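Local atomic coordinates of dnab-like replicative helicase (Bacillus phage SPP1, PDB entry 3BH0), a protein that probably couples ATP hydrolysis to 5'-3' unwinding of duplex DNA as a phage replicative helicase, of which this chain is the C-terminal ATPase domain. Residues V35-Y38 with E39-S43; N204-S207 with Q208-R211. All blocks are in the same frame, centred on the assembly; numbering follows the deposited sequence.

Both contacts are local, each built on a single alpha-helix of this chain. Contact 1 sits on the short helix 31-42 near the start of the modelled chain, its centre 28 Å from the centre of the chain, and all its touching residues are exposed. Contact 2 lies near the start of helix 202-220, which packs against the core of the P-loop NTPase fold and has one buried flank. Their centres are 35 Å apart and their nearest atoms about 22 Å, so the two do not touch. Neither includes residues of the probable Walker A loop, Ala75 to Thr82, which runs from strand 70-74 into helix 81-93.

Contact 1: V35-Y38 with E39-S43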
loop_
_atom_site.group_PDB
_atom_site.type_symbol
_atom_site.label_atom_id
_atom_site.label_comp_id
_atom_site.label_asym_id
_atom_site.label_seq_id
_atom_site.Cartn_x
_atom_site.Cartn_y
_atom_site.Cartn_z
ATOM N N VAL A 35 4.251 -8.715 30.214
ATOM C CA VAL A 35 3.209 -9.734 30.251
ATOM C C VAL A 35 2.461 -9.831 28.931
ATOM O O VAL A 35 2.177 -10.930 28.480
ATOM C CB VAL A 35 2.236 -9.608 31.469
ATOM C CG1 VAL A 35 2.995 -9.761 32.790
ATOM C CG2 VAL A 35 1.451 -8.292 31.443
ATOM N N THR A 36 2.169 -8.702 28.295
ATOM C CA THR A 36 1.460 -8.735 27.013
ATOM C C THR A 36 2.278 -9.400 25.897
ATOM O O THR A 36 1.717 -10.085 25.039
ATOM C CB THR A 36 1.026 -7.346 26.546
ATOM O OG1 THR A 36 2.166 -6.486 26.554
ATOM C CG2 THR A 36 -0.060 -6.762 27.452
ATOM N N VAL A 37 3.595 -9.199 25.923
ATOM C CA VAL A 37 4.519 -9.816 24.962
ATOM C C VAL A 37 4.447 -11.340 25.082
ATOM O O VAL A 37 4.204 -12.036 24.097
ATOM C CB VAL A 37 5.990 -9.307 25.162
ATOM C CG1 VAL A 37 7.000 -10.190 24.431
ATOM C CG2 VAL A 37 6.136 -7.870 24.693
ATOM N N TYR A 38 4.652 -11.835 26.302
ATOM C CA TYR A 38 4.553 -13.255 26.638
ATOM C C TYR A 38 3.193 -13.878 26.273
ATOM O O TYR A 38 3.141 -15.003 25.768
ATOM C CB TYR A 38 4.849 -13.422 28.126
ATOM C CG TYR A 38 4.396 -14.718 28.734
ATOM C CD1 TYR A 38 5.081 -15.911 28.483
ATOM C CD2 TYR A 38 3.297 -14.750 29.595
ATOM C CE1 TYR A 38 4.671 -17.114 29.064
ATOM C CE2 TYR A 38 2.878 -15.939 30.186
ATOM C CZ TYR A 38 3.567 -17.118 29.917
ATOM O OH TYR A 38 3.140 -18.292 30.501
ATOM N N GLU A 39 2.114 -13.131 26.528
ATOM C CA GLU A 39 0.759 -13.515 26.141
ATOM C C GLU A 39 0.627 -13.718 24.630
ATOM O O GLU A 39 -0.018 -14.673 24.179
ATOM C CB GLU A 39 -0.240 -12.441 26.576
ATOM C CG GLU A 39 -0.625 -12.425 28.051
ATOM C CD GLU A 39 -1.712 -11.387 28.348
ATOM O OE1 GLU A 39 -2.197 -10.714 27.409
ATOM O OE2 GLU A 39 -2.094 -11.245 29.525
ATOM N N GLU A 40 1.230 -12.802 23.864
ATOM C CA GLU A 40 1.221 -12.835 22.403
ATOM C C GLU A 40 2.017 -14.010 21.838
ATOM O O GLU A 40 1.730 -14.492 20.733
ATOM C CB GLU A 40 1.766 -11.520 21.837
ATOM C CG GLU A 40 0.765 -10.363 21.836
ATOM C CD GLU A 40 1.408 -9.002 21.542
ATOM O OE1 GLU A 40 2.464 -8.940 20.869
ATOM O OE2 GLU A 40 0.843 -7.981 21.983
ATOM N N ILE A 41 3.022 -14.441 22.599
ATOM C CA ILE A 41 3.854 -15.594 22.261
ATOM C C ILE A 41 3.078 -16.906 22.400
ATOM O O ILE A 41 3.215 -17.796 21.553
ATOM C CB ILE A 41 5.189 -15.602 23.083
ATOM C CG1 ILE A 41 6.223 -14.673 22.423
ATOM C CG2 ILE A 41 5.761 -17.014 23.222
ATOM C CD1 ILE A 41 7.427 -14.289 23.298
ATOM N N GLU A 42 2.256 -17.019 23.450
ATOM C CA GLU A 42 1.327 -18.152 23.580
ATOM C C GLU A 42 0.219 -18.123 22.540
ATOM O O GLU A 42 -0.261 -19.166 22.116
ATOM C CB GLU A 42 0.704 -18.239 24.964
ATOM C CG GLU A 42 1.276 -19.365 25.802
ATOM C CD GLU A 42 2.332 -18.873 26.737
ATOM O OE1 GLU A 42 2.343 -17.658 26.986
ATOM O OE2 GLU A 42 3.147 -19.678 27.228
ATOM N N SER A 43 -0.186 -16.926 22.132
ATOM C CA SER A 43 -1.220 -16.796 21.118
ATOM C C SER A 43 -0.679 -17.095 19.722
ATOM O O SER A 43 -1.459 -17.212 18.772
ATOM C CB SER A 43 -1.860 -15.409 21.182
ATOM O OG SER A 43 -2.287 -15.126 22.504
#
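Tyr38 turns its CG anti to the backbone N (chi1 162°), and Glu42, one helical turn on, bends at chi2 (98°), which brings OE1 over one face of the phenol ring. OE1 of Glu42 does the touching: it stands 3.2 Å from CE1 of Tyr38, displaced toward the ring's rim, while OE2 is 3.6 Å from the phenolic OH. Carboxylate and ring planes are 78° apart, so this is an upright approach and not a stack. Glu42 OE1 also lies 3.0 Å from Tyr38 O with no hydrogen bond between them, an electrostatically unfavourable approach that solvent probably eases. Glu42 N donates to Tyr38 O, at 3.2 Å. On another side of the helix, Val37 CG1 meets Ile41 CD1 at 4.3 Å, a loose apolar touch. Glu39 O accepts from Ser43 N and from Ser43 OG (2.9 Å), which arrive from opposite faces of its carbonyl plane. Thr36 OG1 turns back to bond Ala33 O. This is a surface alpha-helix with i to i+4 bonds: helix 31-42 stands at the periphery, the contact centre 28 Å from the chain centre and all touching residues exposed, and the chain runs on to helix 56-62 and strand 70-74.

Contact 2: N204-S207 with Q208-R211; sequences NQIS and QISR
Arg211 folds back over the preceding turn of its helix to Ser207. Its CB and CG both pass 3.7 Å from Ser207 O, and the chain then bends at chi3 (-59°), turning NE back toward that oxygen. CZ follows at 3.9 Å from Ser207 O, which lies under the centre of one guanidinium face, with Gln208 N nearer the rim of the same face. NH1 ends against Ser207 CB at 3.7 Å, and NH2 lies above the plane of that peptide, displaced from the Ser207 carbonyl carbon. The cation therefore rests flat over the peptide, while the bond to Ser207 O comes from Arg211 N, at 2.9 Å and almost straight (173°). Ser207 OG is directed to Thr203 O, a turn earlier.

Gln208 sends CG anti to its backbone N (chi1 160°) and bends at chi2, leaving OE1 3.3 Å from Gln205 O. Two acceptors meet there; the amide is held by outside partners, OE1 by Ala196 N and NE2 by Asp212 OD2. Gln205 O is also the acceptor for Ile209 N, and Ile209 CG1 packs 3.2 Å from it. On the buried flank, CD1 of Ile206 and CD1 of Ile209 meet at 4.4 Å. Ser210 OG bonds Asp256 OD2, tying this turn to helix 252-256, whose Gln252 also touches Ser207, Ser210 and Arg211. The four i to i+4 backbone bonds are regular alpha-helix, and helix 202-220 is the connecting helix of a beta-alpha-beta crossover between the parallel strands 183-188 and 223-228, a unit characteristic of the RecA-like P-loop NTPase core of DnaB-family helicases.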
loop_
_atom_site.group_PDB
_atom_site.type_symbol
_atom_site.label_atom_id
_atom_site.label_comp_id
_atom_site.label_asym_id
_atom_site.label_seq_id
_atom_site.Cartn_x
_atom_site.Cartn_y
_atom_site.Cartn_z
ATOM N N ASN A 204 15.510 17.584 2.321
ATOM C CA ASN A 204 14.988 17.919 3.655
ATOM C C ASN A 204 13.479 17.853 3.791
ATOM O O ASN A 204 12.965 17.453 4.826
ATOM C CB ASN A 204 15.472 19.307 4.095
ATOM C CG ASN A 204 16.907 19.295 4.572
ATOM O OD1 ASN A 204 17.593 18.265 4.517
ATOM N ND2 ASN A 204 17.374 20.441 5.045
ATOM N N GLN A 205 12.777 18.277 2.752
ATOM C CA GLN A 205 11.331 18.143 2.694
ATOM C C GLN A 205 10.904 16.681 2.723
ATOM O O GLN A 205 10.007 16.316 3.489
ATOM C CB GLN A 205 10.789 18.809 1.438
ATOM C CG GLN A 205 10.904 20.343 1.427
ATOM C CD GLN A 205 10.682 20.901 0.039
ATOM O OE1 GLN A 205 10.822 20.181 -0.953
ATOM N NE2 GLN A 205 10.332 22.176 -0.047
ATOM N N ILE A 206 11.540 15.841 1.904
ATOM C CA ILE A 206 11.198 14.413 1.893
ATOM C C ILE A 206 11.599 13.730 3.209
ATOM O O ILE A 206 10.878 12.877 3.705
ATOM C CB ILE A 206 11.810 13.650 0.691
ATOM C CG1 ILE A 206 11.407 14.282 -0.644
ATOM C CG2 ILE A 206 11.476 12.160 0.773
ATOM C CD1 ILE A 206 9.950 14.135 -1.033
ATOM N N SER A 207 12.739 14.123 3.770
ATOM C CA SER A 207 13.170 13.648 5.082
ATOM C C SER A 207 12.120 13.948 6.151
ATOM O O SER A 207 11.713 13.041 6.894
ATOM C CB SER A 207 14.510 14.282 5.455
ATOM O OG SER A 207 15.568 13.704 4.701
ATOM N N GLN A 208 11.668 15.207 6.204
ATOM C CA GLN A 208 10.609 15.634 7.144
ATOM C C GLN A 208 9.323 14.860 6.920
ATOM O O GLN A 208 8.770 14.301 7.864
ATOM C CB GLN A 208 10.327 17.134 7.048
ATOM C CG GLN A 208 8.946 17.548 7.622
ATOM C CD GLN A 208 7.830 17.523 6.566
ATOM O OE1 GLN A 208 8.008 18.007 5.451
ATOM N NE2 GLN A 208 6.682 16.964 6.924
ATOM N N ILE A 209 8.854 14.804 5.674
ATOM C CA ILE A 209 7.663 14.003 5.363
ATOM C C ILE A 209 7.799 12.575 5.897
ATOM O O ILE A 209 6.870 12.041 6.493
ATOM C CB ILE A 209 7.334 13.981 3.858
ATOM C CG1 ILE A 209 6.927 15.377 3.368
ATOM C CG2 ILE A 209 6.213 12.954 3.583
ATOM C CD1 ILE A 209 6.960 15.543 1.846
ATOM N N SER A 210 8.968 11.977 5.707
ATOM C CA SER A 210 9.228 10.593 6.139
ATOM C C SER A 210 9.184 10.417 7.671
ATOM O O SER A 210 8.481 9.541 8.182
ATOM C CB SER A 210 10.566 10.100 5.546
ATOM O OG SER A 210 11.105 9.001 6.277
ATOM N N ARG A 211 9.926 11.259 8.394
ATOM C CA ARG A 211 9.924 11.234 9.866
ATOM C C ARG A 211 8.522 11.379 10.416
ATOM O O ARG A 211 8.111 10.605 11.296
ATOM C CB ARG A 211 10.817 12.337 10.455
ATOM C CG ARG A 211 12.291 12.047 10.368
ATOM C CD ARG A 211 13.100 13.091 11.122
ATOM N NE ARG A 211 12.878 14.442 10.605
ATOM C CZ ARG A 211 13.636 15.004 9.675
ATOM N NH1 ARG A 211 14.652 14.320 9.173
ATOM N NH2 ARG A 211 13.390 16.250 9.248
#